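Local coordinates for glutamic acid/alanine-rich protein (Trypanosoma congolense, PDB 2Y44) that is a surface protein of the parasite, its helical ectodomain probably contributing to the coat on the trypanosome cell surface, at residues Glu3-Gln14 with Ser133-Leu144; Val26-Ser37 with Ala71-Arg82. All blocks are in the same frame, centred on the assembly; numbering follows the deposited sequence.

From the N terminus the chain passes from helix 2-16 to the long helix 18-53, turns back as helix 57-107, and continues through the short helices 113-120 and 131-144 before the closing helix 149-183. Contact 2 (26-37 with 71-82) closes the inner loop, a hairpin of the two long helices with 33 residues between its segments. Contact 1 (3-14 with 133-144) closes the outer loop of 118 residues, and contact 2 is nested inside it. Their centres lie 33 Å apart, on opposite sides of the chain's centre: contact 1 joins two short helices at one end of the elongated molecule, contact 2 the shaft of the bundle.

Contact 1 of 2, residues Glu3-Gln14 with Ser133-Leu144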
loop_
_atom_site.group_PDB
_atom_site.type_symbol
_atom_site.label_atom_id
_atom_site.label_comp_id
_atom_site.label_asym_id
_atom_site.label_seq_id
_atom_site.Cartn_x
_atom_site.Cartn_y
_atom_site.Cartn_z
ATOM N N GLU A 3 15.359 10.796 -23.073
ATOM C CA GLU A 3 14.837 9.491 -22.639
ATOM C C GLU A 3 15.071 9.291 -21.138
ATOM O O GLU A 3 14.234 8.770 -20.409
ATOM C CB GLU A 3 15.456 8.344 -23.452
ATOM C CG GLU A 3 14.960 6.963 -23.067
ATOM C CD GLU A 3 15.506 5.856 -23.966
ATOM O OE1 GLU A 3 16.564 6.061 -24.603
ATOM O OE2 GLU A 3 14.885 4.763 -23.979
ATOM N N GLU A 4 16.267 9.636 -20.689
ATOM C CA GLU A 4 16.590 9.461 -19.293
ATOM C C GLU A 4 15.745 10.375 -18.406
ATOM O O GLU A 4 15.335 9.990 -17.319
ATOM C CB GLU A 4 18.060 9.793 -19.123
ATOM C CG GLU A 4 18.686 8.975 -18.130
ATOM C CD GLU A 4 19.126 9.817 -17.016
ATOM O OE1 GLU A 4 18.223 10.378 -16.343
ATOM O OE2 GLU A 4 20.358 10.040 -16.923
ATOM N N VAL A 5 15.506 11.594 -18.882
ATOM C CA VAL A 5 14.724 12.564 -18.118
ATOM C C VAL A 5 13.298 12.097 -17.955
ATOM O O VAL A 5 12.739 12.180 -16.857
ATOM C CB VAL A 5 14.724 13.934 -18.784
ATOM C CG1 VAL A 5 13.830 14.906 -18.019
ATOM C CG2 VAL A 5 16.168 14.500 -18.827
ATOM N N GLN A 6 12.724 11.579 -19.035
ATOM C CA GLN A 6 11.349 11.108 -18.997
ATOM C C GLN A 6 11.234 9.858 -18.152
ATOM O O GLN A 6 10.258 9.649 -17.429
ATOM C CB GLN A 6 10.853 10.801 -20.396
ATOM C CG GLN A 6 10.526 12.046 -21.243
ATOM C CD GLN A 6 9.238 12.790 -20.804
ATOM O OE1 GLN A 6 8.845 12.792 -19.624
ATOM N NE2 GLN A 6 8.559 13.408 -21.782
ATOM N N THR A 7 12.282 9.040 -18.187
ATOM C CA THR A 7 12.276 7.809 -17.377
ATOM C C THR A 7 12.437 8.116 -15.879
ATOM O O THR A 7 11.781 7.519 -15.027
ATOM C CB THR A 7 13.350 6.814 -17.957
ATOM O OG1 THR A 7 13.011 6.528 -19.319
ATOM C CG2 THR A 7 13.383 5.533 -17.204
ATOM N N MET A 8 13.246 9.126 -15.559
ATOM C CA MET A 8 13.411 9.606 -14.198
ATOM C C MET A 8 12.086 10.226 -13.745
ATOM O O MET A 8 11.716 10.101 -12.580
ATOM C CB MET A 8 14.524 10.661 -14.134
ATOM C CG MET A 8 14.669 11.338 -12.760
ATOM S SD MET A 8 16.282 12.075 -12.451
ATOM C CE MET A 8 16.873 12.340 -14.164
ATOM N N CYS A 9 11.402 10.897 -14.669
ATOM C CA CYS A 9 10.087 11.460 -14.377
ATOM C C CYS A 9 9.087 10.376 -13.954
ATOM O O CYS A 9 8.365 10.557 -12.984
ATOM C CB CYS A 9 9.529 12.208 -15.594
ATOM S SG CYS A 9 7.893 12.803 -15.217
ATOM N N ASP A 10 9.051 9.248 -14.674
ATOM C CA ASP A 10 8.198 8.145 -14.299
ATOM C C ASP A 10 8.508 7.653 -12.897
ATOM O O ASP A 10 7.595 7.384 -12.112
ATOM C CB ASP A 10 8.312 7.018 -15.321
ATOM C CG ASP A 10 7.816 7.433 -16.716
ATOM O OD1 ASP A 10 7.089 8.449 -16.846
ATOM O OD2 ASP A 10 8.062 6.655 -17.683
ATOM N N VAL A 11 9.804 7.538 -12.569
ATOM C CA VAL A 11 10.155 7.153 -11.199
ATOM C C VAL A 11 9.626 8.210 -10.211
ATOM O O VAL A 11 9.022 7.865 -9.215
ATOM C CB VAL A 11 11.681 6.983 -11.058
ATOM C CG1 VAL A 11 12.113 6.929 -9.587
ATOM C CG2 VAL A 11 12.071 5.683 -11.737
ATOM N N ALA A 12 9.882 9.489 -10.487
ATOM C CA ALA A 12 9.440 10.532 -9.575
ATOM C C ALA A 12 7.922 10.486 -9.343
ATOM O O ALA A 12 7.470 10.612 -8.209
ATOM C CB ALA A 12 9.857 11.900 -10.088
ATOM N N ARG A 13 7.149 10.258 -10.401
ATOM C CA ARG A 13 5.655 10.172 -10.262
ATOM C C ARG A 13 5.217 8.985 -9.409
ATOM O O ARG A 13 4.254 9.069 -8.625
ATOM C CB ARG A 13 4.991 10.094 -11.649
ATOM C CG ARG A 13 5.154 11.401 -12.451
ATOM C CD ARG A 13 3.809 11.819 -13.006
ATOM N NE ARG A 13 3.797 13.165 -13.586
ATOM C CZ ARG A 13 4.034 13.432 -14.870
ATOM N NH1 ARG A 13 4.388 12.456 -15.706
ATOM N NH2 ARG A 13 3.869 14.670 -15.321
ATOM N N GLN A 14 5.919 7.861 -9.572
ATOM C CA GLN A 14 5.732 6.705 -8.680
ATOM C C GLN A 14 6.027 7.036 -7.219
ATOM O O GLN A 14 5.207 6.771 -6.346
ATOM C CB GLN A 14 6.556 5.488 -9.162
ATOM C CG GLN A 14 6.207 5.025 -10.571
ATOM C CD GLN A 14 4.875 4.274 -10.649
ATOM O OE1 GLN A 14 4.021 4.560 -11.509
ATOM N NE2 GLN A 14 4.703 3.309 -9.777
ATOM N N SER A 133 4.140 -1.535 -10.580
ATOM C CA SER A 133 4.403 -0.309 -11.396
ATOM C C SER A 133 5.659 0.438 -10.915
ATOM O O SER A 133 6.453 0.954 -11.717
ATOM C CB SER A 133 3.214 0.646 -11.397
ATOM O OG SER A 133 2.985 1.169 -10.092
ATOM N N LEU A 134 5.854 0.425 -9.607
ATOM C CA LEU A 134 7.035 1.024 -8.984
ATOM C C LEU A 134 8.304 0.237 -9.361
ATOM O O LEU A 134 9.268 0.825 -9.849
ATOM C CB LEU A 134 6.814 1.042 -7.482
ATOM C CG LEU A 134 7.902 1.466 -6.539
ATOM C CD1 LEU A 134 8.135 2.948 -6.839
ATOM C CD2 LEU A 134 7.364 1.273 -5.082
ATOM N N GLU A 135 8.255 -1.100 -9.290
ATOM C CA GLU A 135 9.423 -1.883 -9.717
ATOM C C GLU A 135 9.755 -1.647 -11.192
ATOM O O GLU A 135 10.927 -1.556 -11.584
ATOM C CB GLU A 135 9.179 -3.378 -9.464
ATOM C CG GLU A 135 10.389 -4.244 -9.769
ATOM C CD GLU A 135 10.208 -5.657 -9.231
ATOM O OE1 GLU A 135 9.344 -6.394 -9.753
ATOM O OE2 GLU A 135 10.907 -6.018 -8.269
ATOM N N SER A 136 8.732 -1.613 -12.042
ATOM C CA SER A 136 8.966 -1.415 -13.454
ATOM C C SER A 136 9.649 -0.078 -13.724
ATOM O O SER A 136 10.610 -0.007 -14.517
ATOM C CB SER A 136 7.646 -1.472 -14.197
ATOM O OG SER A 136 7.151 -2.809 -14.131
ATOM N N ALA A 137 9.190 0.954 -13.018
ATOM C CA ALA A 137 9.735 2.302 -13.201
ATOM C C ALA A 137 11.233 2.319 -12.836
ATOM O O ALA A 137 12.046 2.915 -13.548
ATOM C CB ALA A 137 8.948 3.338 -12.351
ATOM N N PHE A 138 11.597 1.683 -11.736
ATOM C CA PHE A 138 13.014 1.663 -11.363
ATOM C C PHE A 138 13.824 0.806 -12.326
ATOM O O PHE A 138 14.954 1.161 -12.636
ATOM C CB PHE A 138 13.197 1.167 -9.920
ATOM C CG PHE A 138 13.054 2.259 -8.895
ATOM C CD1 PHE A 138 14.157 2.995 -8.513
ATOM C CD2 PHE A 138 11.828 2.546 -8.346
ATOM C CE1 PHE A 138 14.058 4.042 -7.600
ATOM C CE2 PHE A 138 11.717 3.588 -7.396
ATOM C CZ PHE A 138 12.831 4.314 -7.026
ATOM N N ASP A 139 13.286 -0.364 -12.729
ATOM C CA ASP A 139 13.942 -1.206 -13.786
ATOM C C ASP A 139 14.261 -0.373 -15.050
ATOM O O ASP A 139 15.326 -0.494 -15.663
ATOM C CB ASP A 139 13.043 -2.388 -14.204
ATOM C CG ASP A 139 13.096 -3.572 -13.223
ATOM O OD1 ASP A 139 13.926 -3.556 -12.297
ATOM O OD2 ASP A 139 12.290 -4.513 -13.417
ATOM N N ALA A 140 13.298 0.450 -15.473
ATOM C CA ALA A 140 13.443 1.220 -16.702
ATOM C C ALA A 140 14.561 2.223 -16.561
ATOM O O ALA A 140 15.386 2.365 -17.468
ATOM C CB ALA A 140 12.112 1.944 -17.041
ATOM N N LEU A 141 14.596 2.880 -15.405
ATOM C CA LEU A 141 15.681 3.823 -15.131
ATOM C C LEU A 141 17.055 3.119 -15.040
ATOM O O LEU A 141 18.016 3.556 -15.662
ATOM C CB LEU A 141 15.400 4.641 -13.876
ATOM C CG LEU A 141 16.428 5.755 -13.577
ATOM C CD1 LEU A 141 16.520 6.811 -14.736
ATOM C CD2 LEU A 141 15.988 6.438 -12.254
ATOM N N ALA A 142 17.086 1.968 -14.377
ATOM C CA ALA A 142 18.318 1.173 -14.257
ATOM C C ALA A 142 18.856 0.775 -15.631
ATOM O O ALA A 142 20.089 0.785 -15.897
ATOM C CB ALA A 142 18.092 -0.057 -13.390
ATOM N N GLU A 143 17.946 0.419 -16.520
ATOM C CA GLU A 143 18.323 -0.012 -17.868
ATOM C C GLU A 143 19.033 1.052 -18.692
ATOM O O GLU A 143 19.874 0.716 -19.526
ATOM C CB GLU A 143 17.078 -0.523 -18.625
ATOM C CG GLU A 143 16.606 -1.891 -18.099
ATOM C CD GLU A 143 15.133 -2.131 -18.348
ATOM O OE1 GLU A 143 14.548 -1.391 -19.169
ATOM O OE2 GLU A 143 14.600 -3.146 -17.834
ATOM N N LEU A 144 18.705 2.335 -18.459
ATOM C CA LEU A 144 19.367 3.437 -19.171
ATOM C C LEU A 144 20.775 3.766 -18.636
ATOM O O LEU A 144 21.530 4.507 -19.293
ATOM C CB LEU A 144 18.528 4.728 -19.104
ATOM C CG LEU A 144 17.108 4.606 -19.691
ATOM C CD1 LEU A 144 16.410 5.988 -19.760
ATOM C CD2 LEU A 144 17.187 3.979 -21.081
HETATM O O HOH W 1 10.966 4.800 -15.097
#
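Helices 3-14 and 133-144 run antiparallel, their axes 155° apart in direction and 8.7 Å apart at closest approach, with T7 facing L141, V11 facing A137 and Q14 facing L134. L141 is a knob in the hole formed by E4, T7, M8 and V11. With V11 CG1 anti to the backbone N (chi1 166°), the two methyls divide the work. CG1 lies over one face of the F138 ring in a CH-pi contact, 4.1 Å from its centroid, while CG2 presses on the backbone of A137, 3.3 Å from its O. T7 CG2 abuts the opposing backbone, 3.4 Å from L141 N. T7 OG1 bonds back to E3 O (2.8 Å), which also takes T7 N from the opposite face of its plane. L144 CD1 and the T7 side chain meet tip to tip, and L144 CD2 lies against the E3 carboxylate. At the other end Q14, bent at chi2 (-75°), gives its NE2 hydrogen to S133 OG at 2.8 Å, the OG lying somewhat out of the plane of the Q14 amide; S133 OG is also hydrogen-bonded to T130 N. A water donates to T7 O (2.8 Å) and A137 O (2.7 Å), bridging the helices. F159 of helix 149-183 packs on F138 and L134, and C9 ties helix 2-16 to C122 by a disulfide. The chemistry is therefore an apolar seam around V11 and L141, with the direct polar link confined to the Q14 end and the water giving two carbonyls, already used within their helices, a shared second donor.

Contact 2 of 2, residues Val26-Ser37 with Ala71-Arg82; sequences VAAVVSSAREAS and AQRAETVVSDAR
V29 of helix 26-37 drives its CG1 methyl against the backbone of helix 71-82, 3.6 Å from V78 CA, and alanines pack the A33-A36 end of the seam. The axes pass 8.4 Å apart and run antiparallel at 159°; the closest backbone pairs, A33 with A74 and A36 with A71, have CA atoms only 4.8 Å apart. Such nearness follows from small side chains: A74 CB rests 3.6 Å from A33 CA, and A71 CB comes up to the A36 carbonyl. V78 CG2 fits between A33 CB and V29 CG1, while V29 CG2 touches A81 CB. Chi1 of 165° sends V29 CG1 to the V77 side, where it also meets V77 CG1, the two side chains crossing at about a right angle. This is the antiparallel hairpin of the long helices 18-53 and 57-107, and its 26-37 arm runs into a predicted coiled coil. Helix 149-183 packs alongside as a third helix of the bundle, A173 against V29 and T172 against V77; its K177 hydrogen-bonds S32 OG. The other flank is looser and more polar. In E75 a fold at chi2 (-62°) turns the carboxylate back over the seam, bringing OE2 3.6 Å from A33 CB and 3.2 Å from S37 OG. R82, extended from CG to NE, crosses V26 at about a right angle with its CG 4.0 Å from V26 CG1, and its guanidinium, which has V78 CG1 over one face, reaches V30 CG2. V30 CG2 approaches that group obliquely and also touches V78 CG1 at 4.0 Å.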
loop_
_atom_site.group_PDB
_atom_site.type_symbol
_atom_site.label_atom_id
_atom_site.label_comp_id
_atom_site.label_asym_id
_atom_site.label_seq_id
_atom_site.Cartn_x
_atom_site.Cartn_y
_atom_site.Cartn_z
ATOM N N VAL A 26 -4.138 1.773 4.200
ATOM C CA VAL A 26 -4.587 1.818 5.590
ATOM C C VAL A 26 -6.108 1.921 5.661
ATOM O O VAL A 26 -6.763 1.189 6.425
ATOM C CB VAL A 26 -3.879 2.950 6.388
ATOM C CG1 VAL A 26 -4.525 3.145 7.758
ATOM C CG2 VAL A 26 -2.359 2.575 6.518
ATOM N N ALA A 27 -6.675 2.775 4.812
ATOM C CA ALA A 27 -8.125 2.991 4.853
ATOM C C ALA A 27 -8.845 1.690 4.477
ATOM O O ALA A 27 -9.868 1.355 5.106
ATOM C CB ALA A 27 -8.531 4.114 3.884
ATOM N N ALA A 28 -8.304 0.971 3.491
ATOM C CA ALA A 28 -8.856 -0.345 3.121
ATOM C C ALA A 28 -8.822 -1.333 4.296
ATOM O O ALA A 28 -9.781 -2.088 4.483
ATOM C CB ALA A 28 -8.151 -0.927 1.942
ATOM N N VAL A 29 -7.685 -1.406 5.001
ATOM C CA VAL A 29 -7.520 -2.353 6.114
ATOM C C VAL A 29 -8.474 -1.978 7.266
ATOM O O VAL A 29 -9.107 -2.839 7.899
ATOM C CB VAL A 29 -6.062 -2.360 6.609
ATOM C CG1 VAL A 29 -5.940 -3.041 7.971
ATOM C CG2 VAL A 29 -5.174 -3.048 5.574
ATOM N N VAL A 30 -8.540 -0.689 7.551
ATOM C CA VAL A 30 -9.461 -0.180 8.574
ATOM C C VAL A 30 -10.902 -0.540 8.234
ATOM O O VAL A 30 -11.651 -0.944 9.135
ATOM C CB VAL A 30 -9.306 1.356 8.773
ATOM C CG1 VAL A 30 -10.528 1.967 9.518
ATOM C CG2 VAL A 30 -8.017 1.650 9.507
ATOM N N SER A 31 -11.307 -0.377 6.970
ATOM C CA SER A 31 -12.695 -0.746 6.588
ATOM C C SER A 31 -12.902 -2.259 6.765
ATOM O O SER A 31 -13.961 -2.703 7.240
ATOM C CB SER A 31 -13.026 -0.319 5.166
ATOM O OG SER A 31 -14.339 -0.724 4.797
ATOM N N SER A 32 -11.930 -3.047 6.332
ATOM C CA SER A 32 -12.023 -4.496 6.526
ATOM C C SER A 32 -12.191 -4.870 7.988
ATOM O O SER A 32 -12.990 -5.758 8.312
ATOM C CB SER A 32 -10.811 -5.248 5.950
ATOM O OG SER A 32 -10.797 -5.178 4.539
ATOM N N ALA A 33 -11.382 -4.274 8.868
ATOM C CA ALA A 33 -11.466 -4.642 10.321
ATOM C C ALA A 33 -12.788 -4.191 10.936
ATOM O O ALA A 33 -13.361 -4.905 11.770
ATOM C CB ALA A 33 -10.306 -4.035 11.112
ATOM N N ARG A 34 -13.313 -3.074 10.432
ATOM C CA ARG A 34 -14.621 -2.591 10.863
ATOM C C ARG A 34 -15.693 -3.589 10.470
ATOM O O ARG A 34 -16.535 -3.931 11.280
ATOM C CB ARG A 34 -14.934 -1.184 10.296
ATOM C CG ARG A 34 -16.402 -0.758 10.469
ATOM C CD ARG A 34 -16.754 0.371 9.492
ATOM N NE ARG A 34 -16.986 -0.164 8.150
ATOM C CZ ARG A 34 -16.665 0.451 7.016
ATOM N NH1 ARG A 34 -16.130 1.669 7.032
ATOM N NH2 ARG A 34 -16.917 -0.145 5.858
ATOM N N GLU A 35 -15.668 -4.043 9.224
ATOM C CA GLU A 35 -16.641 -5.010 8.783
ATOM C C GLU A 35 -16.498 -6.317 9.543
ATOM O O GLU A 35 -17.496 -6.994 9.859
ATOM C CB GLU A 35 -16.526 -5.249 7.297
ATOM C CG GLU A 35 -16.871 -3.994 6.481
ATOM C CD GLU A 35 -16.795 -4.253 4.997
ATOM O OE1 GLU A 35 -17.474 -5.188 4.543
ATOM O OE2 GLU A 35 -16.035 -3.547 4.297
ATOM N N ALA A 36 -15.252 -6.713 9.808
ATOM C CA ALA A 36 -15.056 -7.963 10.516
ATOM C C ALA A 36 -15.629 -7.877 11.934
ATOM O O ALA A 36 -16.195 -8.838 12.474
ATOM C CB ALA A 36 -13.579 -8.306 10.577
ATOM N N SER A 37 -15.414 -6.733 12.556
ATOM C CA SER A 37 -15.912 -6.507 13.891
ATOM C C SER A 37 -17.436 -6.478 13.928
ATOM O O SER A 37 -18.037 -6.945 14.905
ATOM C CB SER A 37 -15.340 -5.203 14.466
ATOM O OG SER A 37 -13.956 -5.365 14.673
ATOM N N ALA A 71 -12.027 -11.271 13.492
ATOM C CA ALA A 71 -11.993 -9.833 13.764
ATOM C C ALA A 71 -10.715 -9.439 14.489
ATOM O O ALA A 71 -10.145 -8.389 14.201
ATOM C CB ALA A 71 -13.227 -9.443 14.610
ATOM N N GLN A 72 -10.215 -10.340 15.343
ATOM C CA GLN A 72 -9.003 -10.067 16.084
ATOM C C GLN A 72 -7.820 -10.009 15.114
ATOM O O GLN A 72 -6.992 -9.102 15.161
ATOM C CB GLN A 72 -8.817 -11.214 17.056
ATOM C CG GLN A 72 -8.714 -10.796 18.429
ATOM C CD GLN A 72 -7.282 -10.594 18.781
ATOM O OE1 GLN A 72 -6.600 -9.769 18.169
ATOM N NE2 GLN A 72 -6.793 -11.362 19.754
ATOM N N ARG A 73 -7.791 -10.956 14.203
ATOM C CA ARG A 73 -6.760 -10.967 13.164
ATOM C C ARG A 73 -6.805 -9.675 12.315
ATOM O O ARG A 73 -5.778 -9.081 11.982
ATOM C CB ARG A 73 -6.887 -12.215 12.282
ATOM C CG ARG A 73 -6.518 -13.540 12.995
ATOM C CD ARG A 73 -6.342 -14.673 11.978
ATOM N NE ARG A 73 -7.607 -14.997 11.316
ATOM C CZ ARG A 73 -8.537 -15.806 11.830
ATOM N NH1 ARG A 73 -8.373 -16.333 13.043
ATOM N NH2 ARG A 73 -9.682 -15.984 11.192
ATOM N N ALA A 74 -8.005 -9.264 11.950
ATOM C CA ALA A 74 -8.180 -8.016 11.208
ATOM C C ALA A 74 -7.639 -6.846 11.987
ATOM O O ALA A 74 -6.951 -6.004 11.401
ATOM C CB ALA A 74 -9.692 -7.779 10.806
ATOM N N GLU A 75 -7.906 -6.801 13.297
ATOM C CA GLU A 75 -7.461 -5.662 14.120
ATOM C C GLU A 75 -5.932 -5.588 14.235
ATOM O O GLU A 75 -5.359 -4.488 14.192
ATOM C CB GLU A 75 -8.104 -5.657 15.516
ATOM C CG GLU A 75 -9.620 -5.379 15.503
ATOM C CD GLU A 75 -9.997 -3.989 14.925
ATOM O OE1 GLU A 75 -9.124 -3.092 14.836
ATOM O OE2 GLU A 75 -11.186 -3.784 14.607
ATOM N N THR A 76 -5.289 -6.755 14.199
ATOM C CA THR A 76 -3.842 -6.799 14.238
ATOM C C THR A 76 -3.295 -6.170 12.952
ATOM O O THR A 76 -2.285 -5.477 12.954
ATOM C CB THR A 76 -3.374 -8.250 14.403
ATOM O OG1 THR A 76 -3.831 -8.718 15.683
ATOM C CG2 THR A 76 -1.836 -8.346 14.344
ATOM N N VAL A 77 -3.960 -6.446 11.832
ATOM C CA VAL A 77 -3.508 -5.895 10.560
ATOM C C VAL A 77 -3.581 -4.372 10.540
ATOM O O VAL A 77 -2.720 -3.725 9.955
ATOM C CB VAL A 77 -4.258 -6.462 9.353
ATOM C CG1 VAL A 77 -3.617 -6.007 8.033
ATOM C CG2 VAL A 77 -4.333 -7.997 9.405
ATOM N N VAL A 78 -4.584 -3.785 11.200
ATOM C CA VAL A 78 -4.690 -2.326 11.232
ATOM C C VAL A 78 -3.401 -1.748 11.829
ATOM O O VAL A 78 -2.838 -0.795 11.305
ATOM C CB VAL A 78 -5.909 -1.867 12.061
ATOM C CG1 VAL A 78 -5.878 -0.348 12.274
ATOM C CG2 VAL A 78 -7.187 -2.275 11.350
ATOM N N SER A 79 -2.965 -2.338 12.929
ATOM C CA SER A 79 -1.766 -1.880 13.624
ATOM C C SER A 79 -0.531 -2.019 12.709
ATOM O O SER A 79 0.224 -1.062 12.518
ATOM C CB SER A 79 -1.580 -2.680 14.915
ATOM O OG SER A 79 -0.331 -2.399 15.519
ATOM N N ASP A 80 -0.421 -3.165 12.043
ATOM C CA ASP A 80 0.699 -3.431 11.129
ATOM C C ASP A 80 0.669 -2.477 9.914
ATOM O O ASP A 80 1.691 -1.933 9.507
ATOM C CB ASP A 80 0.606 -4.887 10.612
ATOM C CG ASP A 80 1.079 -5.931 11.622
ATOM O OD1 ASP A 80 1.745 -5.600 12.624
ATOM O OD2 ASP A 80 0.739 -7.116 11.414
ATOM N N ALA A 81 -0.513 -2.298 9.326
ATOM C CA ALA A 81 -0.681 -1.427 8.171
ATOM C C ALA A 81 -0.223 0.019 8.460
ATOM O O ALA A 81 0.491 0.624 7.636
ATOM C CB ALA A 81 -2.125 -1.478 7.685
ATOM N N ARG A 82 -0.620 0.571 9.620
ATOM C CA ARG A 82 -0.277 1.965 9.966
ATOM C C ARG A 82 1.248 2.103 10.102
ATOM O O ARG A 82 1.849 3.106 9.689
ATOM C CB ARG A 82 -0.945 2.359 11.295
ATOM C CG ARG A 82 -2.424 2.639 11.110
ATOM C CD ARG A 82 -3.140 2.644 12.443
ATOM N NE ARG A 82 -4.475 3.215 12.265
ATOM C CZ ARG A 82 -5.481 3.071 13.118
ATOM N NH1 ARG A 82 -5.318 2.415 14.258
ATOM N NH2 ARG A 82 -6.661 3.598 12.818
#